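PDB 6EO5: PpBBE-like 1 D396N from Physcomitrella patens subsp. patens, which oxidises cellobiose with a bound FAD cofactor, as a berberine bridge enzyme homolog of the VAO flavoprotein superfamily. Local coordinates for residues Y86-G89 with L95-D98; V72-R77 with Q459-F464; A58-A63 with I207-T212. All blocks are in the same frame, centred on the assembly; numbering follows the deposited sequence.

Contact 1 of 3, residues Y86-G89 with L95-D98; sequences YSLG and LVVD. With FAD (flavin-adenine dinucleotide), chain C.
V96 meets the 86-89 loop chiefly through backbone oxygens: its two methyl groups rest against carbonyls, and side chains contribute little. Both methyls lie against S87 O, V96 CG1 at 3.6 Å and V96 CG2 at 3.7 Å, and V96 CG2 also comes within 4.0 Å of L88 O. With CG1 anti to the backbone N (chi1 174°) and CG2 anti to the carbonyl carbon, the isopropyl group splays both methyls toward the loop. Although the CB of L88 points away from the strand, its CD2 ends 4.5 Å from V96 CG2, a marginal apolar touch. The buried area is correspondingly small, 98 Å² over both sides.

The loop is also tied to itself by a weak bond from G89 N to Y86 O. S87 turns its hydroxyl to the cofactor, not to the strand: OG donates to FAD O1A at 2.6 Å, on the phosphate next to the adenosine. G80 N is a further backbone donor to FAD. A loop that follows strand 74-77 of the four-stranded mixed sheet and supplies hydrogen-bond donors to the cofactor is consistent with the pyrophosphate-binding region of the PCMH/VAO-type FAD-binding domain.

Contact 2 of 3, residues V72-R77 with Q459-F464; sequences VGIVPR and QNVFNF. With FAD (flavin-adenine dinucleotide), chain C.
Strand 74-77, at one edge of the four-stranded mixed sheet of the FAD-binding domain, is covered here by the loop that follows helix 446-456, bringing the C-terminal part of the chain back to the cofactor site. I74 carries the apolar half of the contact. Its CG2 approaches F462 CD1 at 3.6 Å, obliquely to the ring, and V461 CG1 at 4.0 Å. The F462 ring stands anti to its own carbonyl carbon (chi1 -61°), which lays it alongside the I74 side chain with the same sense, and I74 O sits at the ring's edge, in plane. With an alanine at F462, the CG2 methyl of I74 would probably lose its aromatic partner and a gap would open beside it.

A single water supplies the polar half: it accepts from I74 N at 2.9 Å and from N463 N at 3.1 Å, and probably donates to V461 O. The loop is braced by N463 ND2, which donates to N460 O at 2.9 Å with its N-H at 151° and the acceptor almost in the amide plane.

Further along the strand, P76 O accepts from FAD O2B at 2.7 Å, and P76 CG lies 3.5 Å from C4A of the adenine. Helix 57-70 packs on I74 through V64 and A67 and on V461 through K68, strand 95-98 lies alongside 74-77, and strand 207-217 touches both P76 and F462.

Contact 3 of 3, residues A58-A63 with I207-T212; sequences AQVQNA and IVTQFT. With FAD (flavin-adenine dinucleotide), chain C.
I207 and V60 pass alongside each other with opposed directions where helix 57-70 lies against strand 207-217, and nearly every side-chain carbon of I207 has a neighbour. Its CB starts the contact, 4.1 Å from V60 CG1. One branch, I207 CG2, is anti to the backbone N and comes to 4.0 Å from V60 CG1, while the same methyl also touches P76. The other branch begins at CG1, anti to the carbonyl carbon (chi1 -59°), where it packs on the ring of F462. The chain then runs on extended, and the tip, I207 CD1, also lies 4.1 Å from V60 CG1 while touching V97 and I74. A single valine methyl is thus met by CB, CG2 and CD1 of one isoleucine.

The second methyl of V60, CG2, is 4.3 Å from T209 CG2. The T209 hydroxyl is used on another strand: OG1 is hydrogen-bonded to Q174 O. The strand carries a classic beta bulge here, two of its residues, T209 and Q210, standing opposite the single Q174.

V208, between the two helix-facing residues, turns its side chain away from the helix and uses its backbone on the adenine. V208 N donates to FAD N1A at 3.0 Å (144°), and FAD N6A donates to V208 O at 3.0 Å, nearly straight at 175°. The helix-strand interface is therefore purely apolar, whereas the Watson-Crick edge of adenine is matched by one residue's backbone donor and acceptor, a recognition that does not depend on the polarity of that side chain.

Along the chain the segments come in the order 58-63, 72-77, 86-89, 95-98, 207-212 and 459-464. Contact 1 is nested inside the loops closed by the other two, while contacts 2 and 3 interleave. The centres of contacts 1 and 2 are about 8 Å apart, and each lies about 14 Å from that of contact 3. Contacts 1 and 2 share the sheet in which strands 74-77 and 95-98 are neighbours, joined further by a salt bridge between R77 and D98. Helix 57-70 of contact 3 is followed, after a short connection, by strand 74-77. V97 touches I74, A63 and I207, so all three contacts meet in one core, gathering distant parts of the chain around the AMP half of FAD.

Contact 1 of 3, residues Y86-G89 with L95-D98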
loop_
_atom_site.group_PDB
_atom_site.type_symbol
_atom_site.label_atom_id
_atom_site.label_comp_id
_atom_site.label_asym_id
_atom_site.label_seq_id
_atom_site.Cartn_x
_atom_site.Cartn_y
_atom_site.Cartn_z
ATOM N N TYR A 86 6.458 1.245 -11.122
ATOM C CA TYR A 86 7.535 0.272 -11.031
ATOM C C TYR A 86 7.110 -1.129 -11.458
ATOM O O TYR A 86 7.976 -1.974 -11.702
ATOM C CB TYR A 86 8.086 0.227 -9.607
ATOM C CG TYR A 86 8.941 1.417 -9.213
ATOM C CD1 TYR A 86 9.558 2.223 -10.174
ATOM C CD2 TYR A 86 9.137 1.733 -7.875
ATOM C CE1 TYR A 86 10.356 3.312 -9.795
ATOM C CE2 TYR A 86 9.918 2.808 -7.488
ATOM C CZ TYR A 86 10.533 3.594 -8.443
ATOM O OH TYR A 86 11.314 4.658 -8.038
ATOM N N SER A 87 5.810 -1.415 -11.526
ATOM C CA SER A 87 5.390 -2.717 -12.034
ATOM C C SER A 87 5.243 -2.716 -13.553
ATOM O O SER A 87 4.883 -3.749 -14.129
ATOM C CB SER A 87 4.091 -3.166 -11.355
ATOM O OG SER A 87 3.067 -2.206 -11.512
ATOM N N LEU A 88 5.502 -1.583 -14.209
ATOM C CA LEU A 88 5.850 -1.580 -15.621
ATOM C C LEU A 88 7.354 -1.641 -15.819
ATOM O O LEU A 88 7.812 -1.683 -16.957
ATOM C CB LEU A 88 5.278 -0.343 -16.323
ATOM C CG LEU A 88 3.754 -0.379 -16.430
ATOM C CD1 LEU A 88 3.199 0.897 -17.009
ATOM C CD2 LEU A 88 3.254 -1.598 -17.205
ATOM N N GLY A 89 8.127 -1.662 -14.736
ATOM C CA GLY A 89 9.573 -1.759 -14.790
ATOM C C GLY A 89 10.311 -0.561 -14.226
ATOM O O GLY A 89 11.472 -0.704 -13.812
ATOM N N LEU A 95 10.457 -7.210 -19.078
ATOM C CA LEU A 95 9.428 -8.244 -19.145
ATOM C C LEU A 95 8.553 -8.113 -17.906
ATOM O O LEU A 95 9.028 -8.316 -16.779
ATOM C CB LEU A 95 10.040 -9.641 -19.228
ATOM C CG LEU A 95 9.054 -10.815 -19.131
ATOM C CD1 LEU A 95 8.095 -10.828 -20.317
ATOM C CD2 LEU A 95 9.778 -12.150 -18.988
ATOM N N VAL A 96 7.285 -7.765 -18.109
ATOM C CA VAL A 96 6.324 -7.649 -17.014
ATOM C C VAL A 96 5.666 -9.002 -16.810
ATOM O O VAL A 96 4.995 -9.519 -17.708
ATOM C CB VAL A 96 5.266 -6.570 -17.298
ATOM C CG1 VAL A 96 4.200 -6.592 -16.198
ATOM C CG2 VAL A 96 5.905 -5.184 -17.428
ATOM N N VAL A 97 5.840 -9.567 -15.623
ATOM C CA VAL A 97 5.251 -10.856 -15.268
ATOM C C VAL A 97 3.978 -10.563 -14.476
ATOM O O VAL A 97 3.984 -10.480 -13.247
ATOM C CB VAL A 97 6.229 -11.717 -14.485
ATOM C CG1 VAL A 97 5.610 -13.087 -14.183
ATOM C CG2 VAL A 97 7.529 -11.834 -15.254
ATOM N N ASP A 98 2.867 -10.405 -15.191
ATOM C CA ASP A 98 1.578 -10.116 -14.573
ATOM C C ASP A 98 1.035 -11.377 -13.901
ATOM O O ASP A 98 0.775 -12.380 -14.571
ATOM C CB ASP A 98 0.611 -9.583 -15.627
ATOM C CG ASP A 98 -0.719 -9.149 -15.043
ATOM O OD1 ASP A 98 -1.330 -9.908 -14.260
ATOM O OD2 ASP A 98 -1.163 -8.037 -15.382
HETATM P PA FAD C . 2.022 -3.131 -8.194
HETATM O O1A FAD C . 2.316 -1.880 -9.007
HETATM O O2A FAD C . 1.567 -4.273 -9.067
HETATM O O5B FAD C . 3.243 -3.590 -7.245
HETATM C C5B FAD C . 4.029 -2.651 -6.543
HETATM C C4B FAD C . 5.450 -3.170 -6.349
HETATM O O4B FAD C . 5.423 -4.478 -5.809
HETATM C C3B FAD C . 6.210 -3.259 -7.660
HETATM O O3B FAD C . 7.578 -3.032 -7.399
HETATM C C2B FAD C . 6.021 -4.699 -8.058
HETATM O O2B FAD C . 7.045 -5.146 -8.911
HETATM C C1B FAD C . 6.018 -5.402 -6.706
HETATM N N9A FAD C . 5.267 -6.673 -6.815
HETATM C C8A FAD C . 3.988 -6.835 -7.293
HETATM N N7A FAD C . 3.669 -8.146 -7.251
HETATM C C5A FAD C . 4.725 -8.828 -6.758
HETATM C C6A FAD C . 4.932 -10.174 -6.523
HETATM N N6A FAD C . 3.967 -11.046 -6.794
HETATM N N1A FAD C . 6.134 -10.599 -6.002
HETATM C C2A FAD C . 7.126 -9.683 -5.736
HETATM N N3A FAD C . 6.922 -8.342 -5.978
HETATM C C4A FAD C . 5.738 -7.920 -6.485
HETATM N N1 FAD C . -1.624 1.779 0.610
HETATM C C2 FAD C . -2.007 1.461 1.918
HETATM O O2 FAD C . -1.204 1.013 2.763
HETATM N N3 FAD C . -3.330 1.634 2.287
HETATM C C4 FAD C . -4.254 2.120 1.387
HETATM O O4 FAD C . -5.423 2.251 1.738
HETATM C C4X FAD C . -3.875 2.439 0.092
HETATM N N5 FAD C . -4.815 2.880 -0.815
HETATM C C5X FAD C . -4.517 2.889 -2.165
HETATM C C6 FAD C . -5.516 3.200 -3.081
HETATM C C7 FAD C . -5.312 3.109 -4.467
HETATM C C7M FAD C . -6.429 3.439 -5.431
HETATM C C8 FAD C . -4.014 2.799 -4.928
HETATM C C8M FAD C . -3.686 2.797 -6.409
HETATM C C9 FAD C . -2.993 2.577 -3.984
HETATM C C9A FAD C . -3.226 2.596 -2.597
HETATM N N10 FAD C . -2.221 2.419 -1.637
HETATM C C10 FAD C . -2.559 2.228 -0.311
HETATM C "C1'" FAD C . -0.807 2.143 -2.024
HETATM C "C2'" FAD C . -0.626 0.638 -2.200
HETATM O "O2'" FAD C . -0.493 -0.045 -0.975
HETATM C "C3'" FAD C . 0.614 0.397 -3.031
HETATM O "O3'" FAD C . 0.398 1.058 -4.254
HETATM C "C4'" FAD C . 0.839 -1.101 -3.219
HETATM O "O4'" FAD C . 2.229 -1.339 -3.323
HETATM C "C5'" FAD C . 0.083 -1.612 -4.443
HETATM O "O5'" FAD C . 0.352 -2.966 -4.741
HETATM P P FAD C . -0.048 -3.524 -6.206
HETATM O O1P FAD C . 0.192 -5.014 -6.258
HETATM O O2P FAD C . -1.442 -3.150 -6.633
HETATM O O3P FAD C . 0.881 -2.637 -7.175
#

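Contact 2 of 3, residues V72-R77 with Q459-F464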
loop_
_atom_site.group_PDB
_atom_site.type_symbol
_atom_site.label_atom_id
_atom_site.label_comp_id
_atom_site.label_asym_id
_atom_site.label_seq_id
_atom_site.Cartn_x
_atom_site.Cartn_y
_atom_site.Cartn_z
ATOM N N VAL A 72 16.917 -9.258 -20.703
ATOM C CA VAL A 72 15.982 -8.184 -20.391
ATOM C C VAL A 72 15.772 -8.129 -18.886
ATOM O O VAL A 72 16.074 -9.071 -18.148
ATOM C CB VAL A 72 14.621 -8.343 -21.116
ATOM C CG1 VAL A 72 14.727 -7.949 -22.573
ATOM C CG2 VAL A 72 14.124 -9.768 -20.991
ATOM N N GLY A 73 15.254 -7.002 -18.422
ATOM C CA GLY A 73 14.814 -6.909 -17.050
ATOM C C GLY A 73 13.463 -7.575 -16.863
ATOM O O GLY A 73 12.746 -7.870 -17.822
ATOM N N ILE A 74 13.107 -7.800 -15.601
ATOM C CA ILE A 74 11.909 -8.566 -15.279
ATOM C C ILE A 74 11.349 -8.056 -13.955
ATOM O O ILE A 74 12.066 -7.993 -12.950
ATOM C CB ILE A 74 12.223 -10.081 -15.241
ATOM C CG1 ILE A 74 10.965 -10.907 -14.984
ATOM C CG2 ILE A 74 13.311 -10.408 -14.220
ATOM C CD1 ILE A 74 11.236 -12.393 -14.855
ATOM N N VAL A 75 10.081 -7.644 -13.960
ATOM C CA VAL A 75 9.405 -7.298 -12.708
ATOM C C VAL A 75 8.046 -7.986 -12.656
ATOM O O VAL A 75 7.343 -8.072 -13.676
ATOM C CB VAL A 75 9.245 -5.775 -12.512
ATOM C CG1 VAL A 75 10.606 -5.072 -12.463
ATOM C CG2 VAL A 75 8.329 -5.157 -13.572
ATOM N N PRO A 76 7.650 -8.499 -11.497
ATOM C CA PRO A 76 6.267 -8.936 -11.313
ATOM C C PRO A 76 5.324 -7.746 -11.174
ATOM O O PRO A 76 5.716 -6.646 -10.773
ATOM C CB PRO A 76 6.334 -9.749 -10.014
ATOM C CG PRO A 76 7.444 -9.134 -9.253
ATOM C CD PRO A 76 8.462 -8.710 -10.283
ATOM N N ARG A 77 4.059 -7.984 -11.524
ATOM C CA ARG A 77 2.997 -7.009 -11.330
ATOM C C ARG A 77 1.789 -7.672 -10.671
ATOM O O ARG A 77 1.286 -8.692 -11.156
ATOM C CB ARG A 77 2.601 -6.370 -12.653
ATOM C CG ARG A 77 1.494 -5.362 -12.526
ATOM C CD ARG A 77 0.514 -5.555 -13.638
ATOM N NE ARG A 77 0.803 -4.701 -14.774
ATOM C CZ ARG A 77 0.269 -4.859 -15.985
ATOM N NH1 ARG A 77 -0.560 -5.856 -16.233
ATOM N NH2 ARG A 77 0.576 -4.017 -16.958
ATOM N N GLN A 459 23.343 -11.627 -9.133
ATOM C CA GLN A 459 23.385 -11.053 -10.474
ATOM C C GLN A 459 22.432 -9.881 -10.664
ATOM O O GLN A 459 22.376 -9.340 -11.775
ATOM C CB GLN A 459 23.047 -12.112 -11.533
ATOM C CG GLN A 459 23.754 -13.439 -11.386
ATOM C CD GLN A 459 25.226 -13.274 -11.093
ATOM O OE1 GLN A 459 25.915 -12.453 -11.715
ATOM N NE2 GLN A 459 25.722 -14.044 -10.125
ATOM N N ASN A 460 21.667 -9.501 -9.637
ATOM C CA ASN A 460 20.724 -8.385 -9.729
ATOM C C ASN A 460 19.739 -8.594 -10.877
ATOM O O ASN A 460 19.437 -7.678 -11.639
ATOM C CB ASN A 460 21.468 -7.055 -9.876
ATOM C CG ASN A 460 20.621 -5.857 -9.501
ATOM O OD1 ASN A 460 19.751 -5.934 -8.626
ATOM N ND2 ASN A 460 20.861 -4.736 -10.173
ATOM N N VAL A 461 19.239 -9.825 -11.003
ATOM C CA VAL A 461 18.249 -10.144 -12.033
ATOM C C VAL A 461 17.014 -9.268 -11.874
ATOM O O VAL A 461 16.479 -8.730 -12.851
ATOM C CB VAL A 461 17.865 -11.634 -11.964
ATOM C CG1 VAL A 461 16.809 -11.947 -13.004
ATOM C CG2 VAL A 461 19.088 -12.515 -12.129
ATOM N N PHE A 462 16.529 -9.145 -10.634
ATOM C CA PHE A 462 15.329 -8.387 -10.291
ATOM C C PHE A 462 15.737 -7.005 -9.777
ATOM O O PHE A 462 16.242 -6.881 -8.653
ATOM C CB PHE A 462 14.517 -9.122 -9.225
ATOM C CG PHE A 462 14.033 -10.489 -9.634
ATOM C CD1 PHE A 462 13.114 -10.638 -10.664
ATOM C CD2 PHE A 462 14.449 -11.622 -8.946
ATOM C CE1 PHE A 462 12.642 -11.897 -11.023
ATOM C CE2 PHE A 462 13.981 -12.884 -9.303
ATOM C CZ PHE A 462 13.079 -13.016 -10.336
ATOM N N ASN A 463 15.491 -5.966 -10.581
ATOM C CA ASN A 463 15.821 -4.607 -10.165
ATOM C C ASN A 463 14.807 -3.612 -10.726
ATOM O O ASN A 463 14.093 -3.884 -11.697
ATOM C CB ASN A 463 17.244 -4.208 -10.602
ATOM C CG ASN A 463 17.414 -4.236 -12.108
ATOM O OD1 ASN A 463 16.907 -3.367 -12.830
ATOM N ND2 ASN A 463 18.114 -5.245 -12.594
ATOM N N PHE A 464 14.759 -2.449 -10.084
ATOM C CA PHE A 464 14.037 -1.273 -10.551
ATOM C C PHE A 464 14.689 -0.063 -9.890
ATOM O O PHE A 464 15.569 -0.231 -9.037
ATOM C CB PHE A 464 12.532 -1.371 -10.224
ATOM C CG PHE A 464 12.224 -1.494 -8.751
ATOM C CD1 PHE A 464 12.437 -2.684 -8.076
ATOM C CD2 PHE A 464 11.692 -0.419 -8.048
ATOM C CE1 PHE A 464 12.154 -2.796 -6.731
ATOM C CE2 PHE A 464 11.409 -0.526 -6.703
ATOM C CZ PHE A 464 11.644 -1.712 -6.046
HETATM P PA FAD C . 2.022 -3.131 -8.194
HETATM O O1A FAD C . 2.316 -1.880 -9.007
HETATM O O2A FAD C . 1.567 -4.273 -9.067
HETATM O O5B FAD C . 3.243 -3.590 -7.245
HETATM C C5B FAD C . 4.029 -2.651 -6.543
HETATM C C4B FAD C . 5.450 -3.170 -6.349
HETATM O O4B FAD C . 5.423 -4.478 -5.809
HETATM C C3B FAD C . 6.210 -3.259 -7.660
HETATM O O3B FAD C . 7.578 -3.032 -7.399
HETATM C C2B FAD C . 6.021 -4.699 -8.058
HETATM O O2B FAD C . 7.045 -5.146 -8.911
HETATM C C1B FAD C . 6.018 -5.402 -6.706
HETATM N N9A FAD C . 5.267 -6.673 -6.815
HETATM C C8A FAD C . 3.988 -6.835 -7.293
HETATM N N7A FAD C . 3.669 -8.146 -7.251
HETATM C C5A FAD C . 4.725 -8.828 -6.758
HETATM C C6A FAD C . 4.932 -10.174 -6.523
HETATM N N6A FAD C . 3.967 -11.046 -6.794
HETATM N N1A FAD C . 6.134 -10.599 -6.002
HETATM C C2A FAD C . 7.126 -9.683 -5.736
HETATM N N3A FAD C . 6.922 -8.342 -5.978
HETATM C C4A FAD C . 5.738 -7.920 -6.485
HETATM N N1 FAD C . -1.624 1.779 0.610
HETATM C C2 FAD C . -2.007 1.461 1.918
HETATM O O2 FAD C . -1.204 1.013 2.763
HETATM N N3 FAD C . -3.330 1.634 2.287
HETATM C C4 FAD C . -4.254 2.120 1.387
HETATM O O4 FAD C . -5.423 2.251 1.738
HETATM C C4X FAD C . -3.875 2.439 0.092
HETATM N N5 FAD C . -4.815 2.880 -0.815
HETATM C C5X FAD C . -4.517 2.889 -2.165
HETATM C C6 FAD C . -5.516 3.200 -3.081
HETATM C C7 FAD C . -5.312 3.109 -4.467
HETATM C C7M FAD C . -6.429 3.439 -5.431
HETATM C C8 FAD C . -4.014 2.799 -4.928
HETATM C C8M FAD C . -3.686 2.797 -6.409
HETATM C C9 FAD C . -2.993 2.577 -3.984
HETATM C C9A FAD C . -3.226 2.596 -2.597
HETATM N N10 FAD C . -2.221 2.419 -1.637
HETATM C C10 FAD C . -2.559 2.228 -0.311
HETATM C "C1'" FAD C . -0.807 2.143 -2.024
HETATM C "C2'" FAD C . -0.626 0.638 -2.200
HETATM O "O2'" FAD C . -0.493 -0.045 -0.975
HETATM C "C3'" FAD C . 0.614 0.397 -3.031
HETATM O "O3'" FAD C . 0.398 1.058 -4.254
HETATM C "C4'" FAD C . 0.839 -1.101 -3.219
HETATM O "O4'" FAD C . 2.229 -1.339 -3.323
HETATM C "C5'" FAD C . 0.083 -1.612 -4.443
HETATM O "O5'" FAD C . 0.352 -2.966 -4.741
HETATM P P FAD C . -0.048 -3.524 -6.206
HETATM O O1P FAD C . 0.192 -5.014 -6.258
HETATM O O2P FAD C . -1.442 -3.150 -6.633
HETATM O O3P FAD C . 0.881 -2.637 -7.175
HETATM O O HOH W 1 14.559 -6.645 -13.409
#

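Contact 3 of 3, residues A58-A63 with I207-T212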
loop_
_atom_site.group_PDB
_atom_site.type_symbol
_atom_site.label_atom_id
_atom_site.label_comp_id
_atom_site.label_asym_id
_atom_site.label_seq_id
_atom_site.Cartn_x
_atom_site.Cartn_y
_atom_site.Cartn_z
ATOM N N ALA A 58 5.574 -23.255 -12.847
ATOM C CA ALA A 58 6.456 -23.593 -13.957
ATOM C C ALA A 58 6.619 -22.411 -14.900
ATOM O O ALA A 58 7.730 -22.122 -15.365
ATOM C CB ALA A 58 5.905 -24.803 -14.712
ATOM N N GLN A 59 5.521 -21.702 -15.179
ATOM C CA GLN A 59 5.571 -20.614 -16.150
ATOM C C GLN A 59 6.288 -19.393 -15.583
ATOM O O GLN A 59 6.975 -18.669 -16.319
ATOM C CB GLN A 59 4.157 -20.261 -16.602
ATOM C CG GLN A 59 3.491 -21.372 -17.377
ATOM C CD GLN A 59 2.097 -21.010 -17.804
ATOM O OE1 GLN A 59 1.519 -20.045 -17.307
ATOM N NE2 GLN A 59 1.546 -21.772 -18.740
ATOM N N VAL A 60 6.134 -19.146 -14.279
ATOM C CA VAL A 60 6.944 -18.124 -13.627
ATOM C C VAL A 60 8.419 -18.457 -13.790
ATOM O O VAL A 60 9.225 -17.610 -14.191
ATOM C CB VAL A 60 6.551 -17.982 -12.146
ATOM C CG1 VAL A 60 7.472 -16.987 -11.454
ATOM C CG2 VAL A 60 5.107 -17.534 -12.023
ATOM N N GLN A 61 8.787 -19.712 -13.510
ATOM C CA GLN A 61 10.163 -20.153 -13.712
ATOM C C GLN A 61 10.610 -19.968 -15.157
ATOM O O GLN A 61 11.780 -19.642 -15.412
ATOM C CB GLN A 61 10.303 -21.609 -13.286
ATOM C CG GLN A 61 10.350 -21.778 -11.784
ATOM C CD GLN A 61 10.081 -23.195 -11.339
ATOM O OE1 GLN A 61 9.195 -23.872 -11.881
ATOM N NE2 GLN A 61 10.833 -23.657 -10.338
ATOM N N ASN A 62 9.695 -20.151 -16.113
ATOM C CA ASN A 62 10.044 -19.942 -17.512
ATOM C C ASN A 62 10.363 -18.481 -17.782
ATOM O O ASN A 62 11.364 -18.165 -18.437
ATOM C CB ASN A 62 8.909 -20.400 -18.417
ATOM C CG ASN A 62 9.109 -19.959 -19.846
ATOM O OD1 ASN A 62 8.664 -18.886 -20.246
ATOM N ND2 ASN A 62 9.797 -20.782 -20.624
ATOM N N ALA A 63 9.508 -17.572 -17.296
ATOM C CA ALA A 63 9.744 -16.146 -17.504
ATOM C C ALA A 63 11.069 -15.708 -16.886
ATOM O O ALA A 63 11.829 -14.955 -17.504
ATOM C CB ALA A 63 8.579 -15.331 -16.934
ATOM N N ILE A 207 9.823 -13.387 -7.278
ATOM C CA ILE A 207 8.417 -13.261 -7.631
ATOM C C ILE A 207 7.620 -14.106 -6.646
ATOM O O ILE A 207 7.612 -15.336 -6.740
ATOM C CB ILE A 207 8.163 -13.688 -9.079
ATOM C CG1 ILE A 207 9.006 -12.815 -10.011
ATOM C CG2 ILE A 207 6.674 -13.615 -9.399
ATOM C CD1 ILE A 207 8.802 -13.074 -11.455
ATOM N N VAL A 208 6.956 -13.450 -5.690
ATOM C CA VAL A 208 6.079 -14.151 -4.759
ATOM C C VAL A 208 4.895 -14.719 -5.526
ATOM O O VAL A 208 4.242 -14.012 -6.304
ATOM C CB VAL A 208 5.617 -13.217 -3.630
ATOM C CG1 VAL A 208 4.544 -13.905 -2.771
ATOM C CG2 VAL A 208 6.797 -12.804 -2.765
ATOM N N THR A 209 4.622 -16.008 -5.327
ATOM C CA THR A 209 3.495 -16.654 -5.989
ATOM C C THR A 209 2.292 -16.839 -5.079
ATOM O O THR A 209 1.158 -16.816 -5.568
ATOM C CB THR A 209 3.906 -18.017 -6.553
ATOM O OG1 THR A 209 4.511 -18.794 -5.512
ATOM C CG2 THR A 209 4.882 -17.836 -7.708
ATOM N N GLN A 210 2.498 -17.010 -3.773
ATOM C CA GLN A 210 1.359 -17.054 -2.872
ATOM C C GLN A 210 1.754 -16.581 -1.479
ATOM O O GLN A 210 2.925 -16.622 -1.085
ATOM C CB GLN A 210 0.740 -18.453 -2.810
ATOM C CG GLN A 210 1.542 -19.497 -2.065
ATOM C CD GLN A 210 0.696 -20.714 -1.740
ATOM O OE1 GLN A 210 -0.248 -21.040 -2.469
ATOM N NE2 GLN A 210 1.013 -21.381 -0.632
ATOM N N PHE A 211 0.744 -16.119 -0.746
ATOM C CA PHE A 211 0.852 -15.698 0.639
ATOM C C PHE A 211 0.058 -16.635 1.543
ATOM O O PHE A 211 -0.961 -17.203 1.138
ATOM C CB PHE A 211 0.298 -14.286 0.834
ATOM C CG PHE A 211 1.109 -13.213 0.211
ATOM C CD1 PHE A 211 2.126 -12.604 0.927
ATOM C CD2 PHE A 211 0.836 -12.777 -1.073
ATOM C CE1 PHE A 211 2.878 -11.599 0.370
ATOM C CE2 PHE A 211 1.588 -11.759 -1.648
ATOM C CZ PHE A 211 2.611 -11.170 -0.923
ATOM N N THR A 212 0.506 -16.760 2.787
ATOM C CA THR A 212 -0.306 -17.333 3.854
ATOM C C THR A 212 -0.462 -16.283 4.942
ATOM O O THR A 212 0.534 -15.861 5.541
ATOM C CB THR A 212 0.311 -18.604 4.436
ATOM O OG1 THR A 212 0.453 -19.579 3.399
ATOM C CG2 THR A 212 -0.595 -19.163 5.505
HETATM P PA FAD C . 2.022 -3.131 -8.194
HETATM O O1A FAD C . 2.316 -1.880 -9.007
HETATM O O2A FAD C . 1.567 -4.273 -9.067
HETATM O O5B FAD C . 3.243 -3.590 -7.245
HETATM C C5B FAD C . 4.029 -2.651 -6.543
HETATM C C4B FAD C . 5.450 -3.170 -6.349
HETATM O O4B FAD C . 5.423 -4.478 -5.809
HETATM C C3B FAD C . 6.210 -3.259 -7.660
HETATM O O3B FAD C . 7.578 -3.032 -7.399
HETATM C C2B FAD C . 6.021 -4.699 -8.058
HETATM O O2B FAD C . 7.045 -5.146 -8.911
HETATM C C1B FAD C . 6.018 -5.402 -6.706
HETATM N N9A FAD C . 5.267 -6.673 -6.815
HETATM C C8A FAD C . 3.988 -6.835 -7.293
HETATM N N7A FAD C . 3.669 -8.146 -7.251
HETATM C C5A FAD C . 4.725 -8.828 -6.758
HETATM C C6A FAD C . 4.932 -10.174 -6.523
HETATM N N6A FAD C . 3.967 -11.046 -6.794
HETATM N N1A FAD C . 6.134 -10.599 -6.002
HETATM C C2A FAD C . 7.126 -9.683 -5.736
HETATM N N3A FAD C . 6.922 -8.342 -5.978
HETATM C C4A FAD C . 5.738 -7.920 -6.485
HETATM N N1 FAD C . -1.624 1.779 0.610
HETATM C C2 FAD C . -2.007 1.461 1.918
HETATM O O2 FAD C . -1.204 1.013 2.763
HETATM N N3 FAD C . -3.330 1.634 2.287
HETATM C C4 FAD C . -4.254 2.120 1.387
HETATM O O4 FAD C . -5.423 2.251 1.738
HETATM C C4X FAD C . -3.875 2.439 0.092
HETATM N N5 FAD C . -4.815 2.880 -0.815
HETATM C C5X FAD C . -4.517 2.889 -2.165
HETATM C C6 FAD C . -5.516 3.200 -3.081
HETATM C C7 FAD C . -5.312 3.109 -4.467
HETATM C C7M FAD C . -6.429 3.439 -5.431
HETATM C C8 FAD C . -4.014 2.799 -4.928
HETATM C C8M FAD C . -3.686 2.797 -6.409
HETATM C C9 FAD C . -2.993 2.577 -3.984
HETATM C C9A FAD C . -3.226 2.596 -2.597
HETATM N N10 FAD C . -2.221 2.419 -1.637
HETATM C C10 FAD C . -2.559 2.228 -0.311
HETATM C "C1'" FAD C . -0.807 2.143 -2.024
HETATM C "C2'" FAD C . -0.626 0.638 -2.200
HETATM O "O2'" FAD C . -0.493 -0.045 -0.975
HETATM C "C3'" FAD C . 0.614 0.397 -3.031
HETATM O "O3'" FAD C . 0.398 1.058 -4.254
HETATM C "C4'" FAD C . 0.839 -1.101 -3.219
HETATM O "O4'" FAD C . 2.229 -1.339 -3.323
HETATM C "C5'" FAD C . 0.083 -1.612 -4.443
HETATM O "O5'" FAD C . 0.352 -2.966 -4.741
HETATM P P FAD C . -0.048 -3.524 -6.206
HETATM O O1P FAD C . 0.192 -5.014 -6.258
HETATM O O2P FAD C . -1.442 -3.150 -6.633
HETATM O O3P FAD C . 0.881 -2.637 -7.175
#